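Local coordinates for phenylacetic acid degradation protein PaaI (Thermus thermophilus HB8, PDB 1WLV), which binds coenzyme A and probably hydrolyses acyl-CoA thioesters, as a hotdog-fold thioesterase, at the coenzyme A site and the interface of chains A and B. Residues are numbered along the deposited sequence; one frame, centred on the assembly and turned at random. Chains: chain A/B/C, phenylacetic acid degradation protein PaaI.

Contacts 1 and 2 illustrate how an oligomer can build its binding site from the seams between subunits. The centres of their C-alpha atoms lie about 13 Å apart, and A:Val62, on strand 61-70, belongs to both: one of its methyls faces coenzyme A in contact 1, while its neighbour A:Ala61 receives a histidine of chain B in contact 2. The loop of chain B that carries B:Leu34 and B:His35 into contact 2 also brings B:Asn33 to the thiol end of contact 1. Pairing of chains A and B therefore brings together residues that line the pantetheine arm, whereas chain C of the tetramer supplies the diphosphate grip.

Contact 1: the coenzyme A site. Residues chain A 62-64, 115, 117; chain B 33, 38, 40, 70-73, 105; chain C 90-93. With COA (coenzyme A), chain D.
B:Pro73 lays its ring against the adenine of coenzyme A (COA), with CG over one face of both fused purine rings, a CH-pi contact, and 3.6 Å from COA C4A. The 3'-phosphate beyond the ribose is held by charge: B:Arg72, extended from CG to NE, approaches side-on, NE bonding COA O9A at 2.8 Å in the guanidinium plane and NH2 reaching O7A at a tilt of 30°. B:Lys105, bent at chi2, adds NZ to O9A, so two cationic groups share that oxygen and would probably stabilise its negative charge. Chain C grips the diphosphate. C:Ser90 OG, in the crowded position between backbone N and carbonyl carbon (chi1 72°), donates to COA O4A at 2.8 Å. The backbone N of C:Arg92 donates to the same oxygen. The backbone N of C:Arg91 binds O1A, an anchor that does not depend on its poorly ordered side chain, while C:Arg92 NH1 forms a salt bridge with O5A. The A:Phe115 ring, CG anti to its backbone N, turns one face to CCP of the pantetheine and meets C:Arg92 CD at its edge. Further along, COA OAP donates to B:Phe71 O at 2.7 Å from above the carbonyl plane. The amide COA N4P uses an in-plane lone pair of A:Ala63 O at 3.2 Å, nearly straight (166° at H). B:Tyr70 presents a ring face to C3P, its OH tied to B:Gly40 O, and B:Asn33 ND2 lies 3.6 Å from the thiol COA S1P. The ligand thus threads between strand 61-70 of chain A and the end of its counterpart in chain B, its thiol near the start of helix 40-56, the central helix of this hotdog fold.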
loop_
_atom_site.group_PDB
_atom_site.type_symbol
_atom_site.label_atom_id
_atom_site.label_comp_id
_atom_site.label_asym_id
_atom_site.label_seq_id
_atom_site.Cartn_x
_atom_site.Cartn_y
_atom_site.Cartn_z
ATOM N N VAL A 62 7.748 3.625 15.367
ATOM C CA VAL A 62 6.433 2.988 15.366
ATOM C C VAL A 62 5.944 2.804 13.930
ATOM O O VAL A 62 6.309 3.569 13.041
ATOM C CB VAL A 62 5.394 3.827 16.149
ATOM C CG1 VAL A 62 5.821 3.954 17.612
ATOM C CG2 VAL A 62 5.246 5.199 15.512
ATOM N N ALA A 63 5.119 1.786 13.709
ATOM C CA ALA A 63 4.596 1.506 12.376
ATOM C C ALA A 63 3.720 2.651 11.882
ATOM O O ALA A 63 2.811 3.089 12.584
ATOM C CB ALA A 63 3.801 0.206 12.395
ATOM N N LEU A 64 4.000 3.127 10.671
ATOM C CA LEU A 64 3.239 4.220 10.070
ATOM C C LEU A 64 2.324 3.714 8.948
ATOM O O LEU A 64 1.098 3.823 9.031
ATOM C CB LEU A 64 4.199 5.270 9.512
ATOM C CG LEU A 64 3.565 6.584 9.064
ATOM C CD1 LEU A 64 2.873 7.237 10.255
ATOM C CD2 LEU A 64 4.639 7.505 8.495
ATOM N N PHE A 115 7.797 5.628 11.617
ATOM C CA PHE A 115 7.935 7.031 11.953
ATOM C C PHE A 115 8.933 6.978 13.105
ATOM O O PHE A 115 8.694 6.289 14.098
ATOM C CB PHE A 115 6.586 7.598 12.418
ATOM C CG PHE A 115 6.644 9.035 12.856
ATOM C CD1 PHE A 115 7.150 9.379 14.108
ATOM C CD2 PHE A 115 6.180 10.048 12.022
ATOM C CE1 PHE A 115 7.192 10.712 14.522
ATOM C CE2 PHE A 115 6.217 11.387 12.426
ATOM C CZ PHE A 115 6.723 11.718 13.680
ATOM N N LEU A 117 10.432 8.314 16.234
ATOM C CA LEU A 117 10.119 9.233 17.322
ATOM C C LEU A 117 11.293 10.134 17.669
ATOM O O LEU A 117 12.437 9.634 17.685
ATOM C CB LEU A 117 9.688 8.441 18.564
ATOM C CG LEU A 117 8.449 7.556 18.390
ATOM C CD1 LEU A 117 8.231 6.709 19.634
ATOM C CD2 LEU A 117 7.238 8.426 18.111
ATOM N N ASN B 33 2.997 -4.807 22.111
ATOM C CA ASN B 33 4.265 -4.995 21.425
ATOM C C ASN B 33 5.406 -4.649 22.379
ATOM O O ASN B 33 5.181 -4.428 23.572
ATOM C CB ASN B 33 4.341 -4.098 20.188
ATOM C CG ASN B 33 4.098 -2.637 20.515
ATOM O OD1 ASN B 33 4.410 -2.170 21.618
ATOM N ND2 ASN B 33 3.556 -1.901 19.550
ATOM N N ALA B 38 -0.616 -1.419 21.808
ATOM C CA ALA B 38 -1.270 -2.430 20.981
ATOM C C ALA B 38 -0.408 -2.746 19.766
ATOM O O ALA B 38 -0.072 -1.857 18.985
ATOM C CB ALA B 38 -2.646 -1.943 20.540
ATOM N N GLY B 40 0.880 -3.633 16.202
ATOM C CA GLY B 40 0.336 -3.334 14.887
ATOM C C GLY B 40 -0.276 -4.554 14.220
ATOM O O GLY B 40 -1.193 -4.431 13.404
ATOM N N TYR B 70 -1.409 3.573 10.427
ATOM C CA TYR B 70 -1.610 3.736 11.866
ATOM C C TYR B 70 -1.606 5.194 12.321
ATOM O O TYR B 70 -0.634 5.908 12.107
ATOM C CB TYR B 70 -0.518 2.956 12.602
ATOM C CG TYR B 70 -0.513 1.472 12.295
ATOM C CD1 TYR B 70 -1.313 0.583 13.014
ATOM C CD2 TYR B 70 0.322 0.954 11.308
ATOM C CE1 TYR B 70 -1.271 -0.792 12.761
ATOM C CE2 TYR B 70 0.369 -0.410 11.043
ATOM C CZ TYR B 70 -0.425 -1.278 11.774
ATOM O OH TYR B 70 -0.358 -2.631 11.530
ATOM N N PHE B 71 -2.677 5.621 12.988
ATOM C CA PHE B 71 -2.787 7.013 13.428
ATOM C C PHE B 71 -2.625 7.289 14.917
ATOM O O PHE B 71 -2.066 8.314 15.302
ATOM C CB PHE B 71 -4.135 7.586 12.996
ATOM C CG PHE B 71 -4.469 7.331 11.560
ATOM C CD1 PHE B 71 -3.549 7.622 10.559
ATOM C CD2 PHE B 71 -5.713 6.819 11.205
ATOM C CE1 PHE B 71 -3.863 7.411 9.225
ATOM C CE2 PHE B 71 -6.037 6.604 9.870
ATOM C CZ PHE B 71 -5.111 6.901 8.879
ATOM N N ARG B 72 -3.126 6.387 15.750
ATOM C CA ARG B 72 -3.068 6.575 17.194
ATOM C C ARG B 72 -2.733 5.276 17.912
ATOM O O ARG B 72 -3.249 4.217 17.565
ATOM C CB ARG B 72 -4.427 7.090 17.694
ATOM C CG ARG B 72 -4.866 8.403 17.052
ATOM C CD ARG B 72 -6.262 8.828 17.495
ATOM N NE ARG B 72 -6.530 10.217 17.128
ATOM C CZ ARG B 72 -6.707 10.654 15.882
ATOM N NH1 ARG B 72 -6.660 9.811 14.855
ATOM N NH2 ARG B 72 -6.904 11.949 15.660
ATOM N N PRO B 73 -1.866 5.344 18.933
ATOM C CA PRO B 73 -1.498 4.139 19.677
ATOM C C PRO B 73 -2.582 3.822 20.703
ATOM O O PRO B 73 -3.349 4.703 21.092
ATOM C CB PRO B 73 -0.185 4.539 20.331
ATOM C CG PRO B 73 -0.441 5.965 20.687
ATOM C CD PRO B 73 -1.132 6.519 19.443
ATOM N N LYS B 105 -12.426 7.638 18.184
ATOM C CA LYS B 105 -11.222 8.086 17.489
ATOM C C LYS B 105 -10.801 7.079 16.425
ATOM O O LYS B 105 -10.904 5.868 16.635
ATOM C CB LYS B 105 -10.071 8.256 18.487
ATOM C CG LYS B 105 -10.278 9.338 19.533
ATOM C CD LYS B 105 -10.067 10.717 18.935
ATOM C CE LYS B 105 -9.929 11.775 20.022
ATOM N NZ LYS B 105 -9.508 13.086 19.442
ATOM N N SER C 90 -2.284 14.862 12.188
ATOM C CA SER C 90 -1.526 14.874 13.433
ATOM C C SER C 90 -0.497 15.987 13.306
ATOM O O SER C 90 -0.384 16.623 12.254
ATOM C CB SER C 90 -0.824 13.530 13.679
ATOM O OG SER C 90 0.266 13.326 12.796
ATOM N N ARG C 91 0.257 16.218 14.371
ATOM C CA ARG C 91 1.262 17.269 14.363
ATOM C C ARG C 91 2.278 17.124 13.235
ATOM O O ARG C 91 2.637 18.108 12.592
ATOM C CB ARG C 91 2.003 17.304 15.700
ATOM C CG ARG C 91 1.921 18.640 16.415
ATOM C CD ARG C 91 0.989 18.573 17.613
ATOM N NE ARG C 91 1.539 17.748 18.685
ATOM C CZ ARG C 91 0.919 17.512 19.838
ATOM N NH1 ARG C 91 -0.276 18.040 20.073
ATOM N NH2 ARG C 91 1.494 16.748 20.758
ATOM N N ARG C 92 2.733 15.900 12.987
ATOM C CA ARG C 92 3.740 15.674 11.959
ATOM C C ARG C 92 3.345 14.790 10.778
ATOM O O ARG C 92 4.184 14.481 9.934
ATOM C CB ARG C 92 5.008 15.132 12.620
ATOM C CG ARG C 92 5.544 16.082 13.684
ATOM C CD ARG C 92 6.775 15.552 14.402
ATOM N NE ARG C 92 7.093 16.395 15.553
ATOM C CZ ARG C 92 6.364 16.442 16.665
ATOM N NH1 ARG C 92 5.280 15.687 16.784
ATOM N NH2 ARG C 92 6.710 17.257 17.654
ATOM N N THR C 93 2.082 14.383 10.711
ATOM C CA THR C 93 1.622 13.552 9.601
ATOM C C THR C 93 0.185 13.890 9.238
ATOM O O THR C 93 -0.519 14.554 9.992
ATOM C CB THR C 93 1.663 12.029 9.929
ATOM O OG1 THR C 93 0.584 11.698 10.811
ATOM C CG2 THR C 93 2.974 11.645 10.571
HETATM N N1A COA D . 0.348 8.119 24.401
HETATM C C2A COA D . -0.965 8.346 24.129
HETATM N N3A COA D . -1.284 8.931 22.942
HETATM C C4A COA D . -0.378 9.304 22.003
HETATM C C5A COA D . 1.005 9.065 22.280
HETATM C C6A COA D . 1.305 8.469 23.497
HETATM N N6A COA D . 2.610 8.224 23.809
HETATM N N7A COA D . 1.747 9.515 21.200
HETATM C C8A COA D . 0.832 9.990 20.343
HETATM N N9A COA D . -0.441 9.898 20.755
HETATM C C1B COA D . -1.538 10.393 19.923
HETATM C C2B COA D . -1.962 11.864 20.056
HETATM O O2B COA D . -2.529 12.227 21.314
HETATM C C3B COA D . -2.872 12.060 18.839
HETATM O O3B COA D . -4.209 11.550 19.070
HETATM P P3B COA D . -5.298 12.671 19.207
HETATM O O7A COA D . -5.378 13.525 17.907
HETATM O O8A COA D . -4.963 13.608 20.407
HETATM O O9A COA D . -6.594 11.849 19.443
HETATM C C4B COA D . -2.098 11.218 17.801
HETATM O O4B COA D . -1.540 10.119 18.520
HETATM C C5B COA D . -0.961 11.978 17.059
HETATM O O5B COA D . 0.152 12.429 17.901
HETATM P P1A COA D . 0.927 13.771 17.714
HETATM O O1A COA D . 0.159 14.763 16.809
HETATM O O2A COA D . 1.180 14.324 19.148
HETATM O O3A COA D . 2.349 13.505 17.131
HETATM P P2A COA D . 2.822 12.887 15.776
HETATM O O4A COA D . 2.297 13.733 14.624
HETATM O O5A COA D . 4.363 12.895 15.844
HETATM O O6A COA D . 2.363 11.389 15.654
HETATM C CBP COA D . 2.678 9.081 14.937
HETATM C CCP COA D . 2.736 10.552 14.508
HETATM C CDP COA D . 3.063 8.204 13.728
HETATM C CEP COA D . 3.756 8.907 16.036
HETATM C CAP COA D . 1.229 8.834 15.424
HETATM O OAP COA D . 0.324 9.033 14.329
HETATM C C9P COA D . 0.970 7.468 16.066
HETATM O O9P COA D . 1.145 7.267 17.265
HETATM N N8P COA D . 0.545 6.531 15.194
HETATM C C7P COA D . 0.259 5.176 15.666
HETATM C C6P COA D . 1.512 4.284 15.654
HETATM C C5P COA D . 1.159 2.893 16.151
HETATM O O5P COA D . 0.529 2.707 17.190
HETATM N N4P COA D . 1.611 1.921 15.332
HETATM C C3P COA D . 1.391 0.491 15.598
HETATM C C2P COA D . 2.180 -0.020 16.816
HETATM S S1P COA D . 3.965 0.222 16.646
HETATM O O HOH W 1 -0.748 0.864 19.354
HETATM O O HOH W 2 -0.148 9.176 11.367
#

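Contact 2: the interface of chains A and B. Residues chain A 1-2, 52, 56, 61-62; chain B 34-35.
B:His35 reaches across the subunit boundary tip to tip with A:Asn56, its ring plane turned 58° from the amide. Its CG stands anti to the carbonyl carbon (chi1 -69°), which aims NE2 at chain A. From there B:His35 NE2 donates to A:Ala61 O at 3.1 Å, somewhat bent and from above the carbonyl plane, although the oxygen stays near the plane of the ring. A:Asn56 OD1 also lies 3.1 Å from B:His35 NE2, so the nitrogen sits close to two oxygens; this would be expected to favour a proton on NE2. Within chain B, B:Leu34 CG backs the centre of the histidine ring as a second-shell support.

The asparagine is itself fixed from behind. A:Asn56 ND2 donates to A:Ala52 O at 2.8 Å, in both the amide plane and the carbonyl plane, and also to A:Ala61 O, which thereby accepts from both chains. A:Asn56 OD1 in turn receives A:Ala61 N at 3.1 Å. These bonds settle which end of the amide faces the histidine and join the end of helix 40-55 to the start of strand 61-70. An alanine in place of A:Asn56 would probably loosen this link and leave B:His35 with a less precisely placed A:Ala61 carbonyl.

Tight apolar packing accompanies this polar meeting. A:Met1, bent at chi2 and chi3, crosses B:Leu34 (chi1 74°) at about a right angle, A:Met1 CG meeting B:Leu34 CB at 3.6 Å. Elsewhere the contact is looser: A:Ala52 CB stays 4.5 Å from B:Leu34 CD2, and a water 2.7 Å from A:Arg2 O also meets B:Leu34 O, bridging the two carbonyls. Repeated with the chains exchanged, the patch contributes to the two-fold pair and is likely to steady the loop that borders the coenzyme A thiol.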
loop_
_atom_site.group_PDB
_atom_site.type_symbol
_atom_site.label_atom_id
_atom_site.label_comp_id
_atom_site.label_asym_id
_atom_site.label_seq_id
_atom_site.Cartn_x
_atom_site.Cartn_y
_atom_site.Cartn_z
ATOM N N MET A 1 14.314 -7.020 24.051
ATOM C CA MET A 1 13.031 -6.407 24.502
ATOM C C MET A 1 11.889 -7.380 24.230
ATOM O O MET A 1 11.662 -7.777 23.086
ATOM C CB MET A 1 12.780 -5.098 23.747
ATOM C CG MET A 1 11.615 -4.276 24.281
ATOM S SD MET A 1 11.924 -3.630 25.938
ATOM C CE MET A 1 13.035 -2.264 25.560
ATOM N N ARG A 2 11.170 -7.757 25.283
ATOM C CA ARG A 2 10.059 -8.691 25.151
ATOM C C ARG A 2 8.856 -8.119 24.406
ATOM O O ARG A 2 8.455 -6.974 24.628
ATOM C CB ARG A 2 9.601 -9.174 26.531
ATOM C CG ARG A 2 8.306 -9.975 26.488
ATOM C CD ARG A 2 8.019 -10.701 27.793
ATOM N NE ARG A 2 6.868 -11.587 27.651
ATOM C CZ ARG A 2 5.618 -11.265 27.967
ATOM N NH1 ARG A 2 5.339 -10.068 28.462
ATOM N NH2 ARG A 2 4.641 -12.140 27.769
ATOM N N ALA A 52 9.234 -4.457 13.045
ATOM C CA ALA A 52 9.339 -3.709 14.294
ATOM C C ALA A 52 10.744 -3.806 14.893
ATOM O O ALA A 52 11.325 -2.802 15.311
ATOM C CB ALA A 52 8.314 -4.228 15.290
ATOM N N ASN A 56 13.591 -0.758 15.015
ATOM C CA ASN A 56 13.966 -0.223 16.314
ATOM C C ASN A 56 15.441 -0.366 16.682
ATOM O O ASN A 56 15.866 0.094 17.743
ATOM C CB ASN A 56 13.050 -0.802 17.393
ATOM C CG ASN A 56 11.731 -0.037 17.498
ATOM O OD1 ASN A 56 11.595 0.886 18.307
ATOM N ND2 ASN A 56 10.767 -0.397 16.654
ATOM N N ALA A 61 10.895 3.707 17.146
ATOM C CA ALA A 61 10.102 3.847 15.930
ATOM C C ALA A 61 8.774 3.100 16.034
ATOM O O ALA A 61 8.680 2.072 16.707
ATOM C CB ALA A 61 10.897 3.332 14.733
ATOM N N VAL A 62 7.748 3.625 15.367
ATOM C CA VAL A 62 6.433 2.988 15.366
ATOM C C VAL A 62 5.944 2.804 13.930
ATOM O O VAL A 62 6.309 3.569 13.041
ATOM C CB VAL A 62 5.394 3.827 16.149
ATOM C CG1 VAL A 62 5.821 3.954 17.612
ATOM C CG2 VAL A 62 5.246 5.199 15.512
ATOM N N LEU B 34 6.621 -4.574 21.842
ATOM C CA LEU B 34 7.800 -4.260 22.645
ATOM C C LEU B 34 7.723 -2.890 23.314
ATOM O O LEU B 34 8.435 -2.636 24.284
ATOM C CB LEU B 34 9.072 -4.335 21.790
ATOM C CG LEU B 34 9.345 -3.209 20.792
ATOM C CD1 LEU B 34 10.758 -3.363 20.246
ATOM C CD2 LEU B 34 8.323 -3.233 19.663
ATOM N N HIS B 35 6.864 -2.012 22.801
ATOM C CA HIS B 35 6.707 -0.675 23.374
ATOM C C HIS B 35 5.626 -0.607 24.443
ATOM O O HIS B 35 5.450 0.423 25.090
ATOM C CB HIS B 35 6.359 0.348 22.293
ATOM C CG HIS B 35 7.476 0.631 21.341
ATOM N ND1 HIS B 35 8.754 0.937 21.762
ATOM C CD2 HIS B 35 7.500 0.694 19.988
ATOM C CE1 HIS B 35 9.515 1.178 20.709
ATOM N NE2 HIS B 35 8.779 1.038 19.621
HETATM O O HOH W 3 8.193 -5.038 26.445
#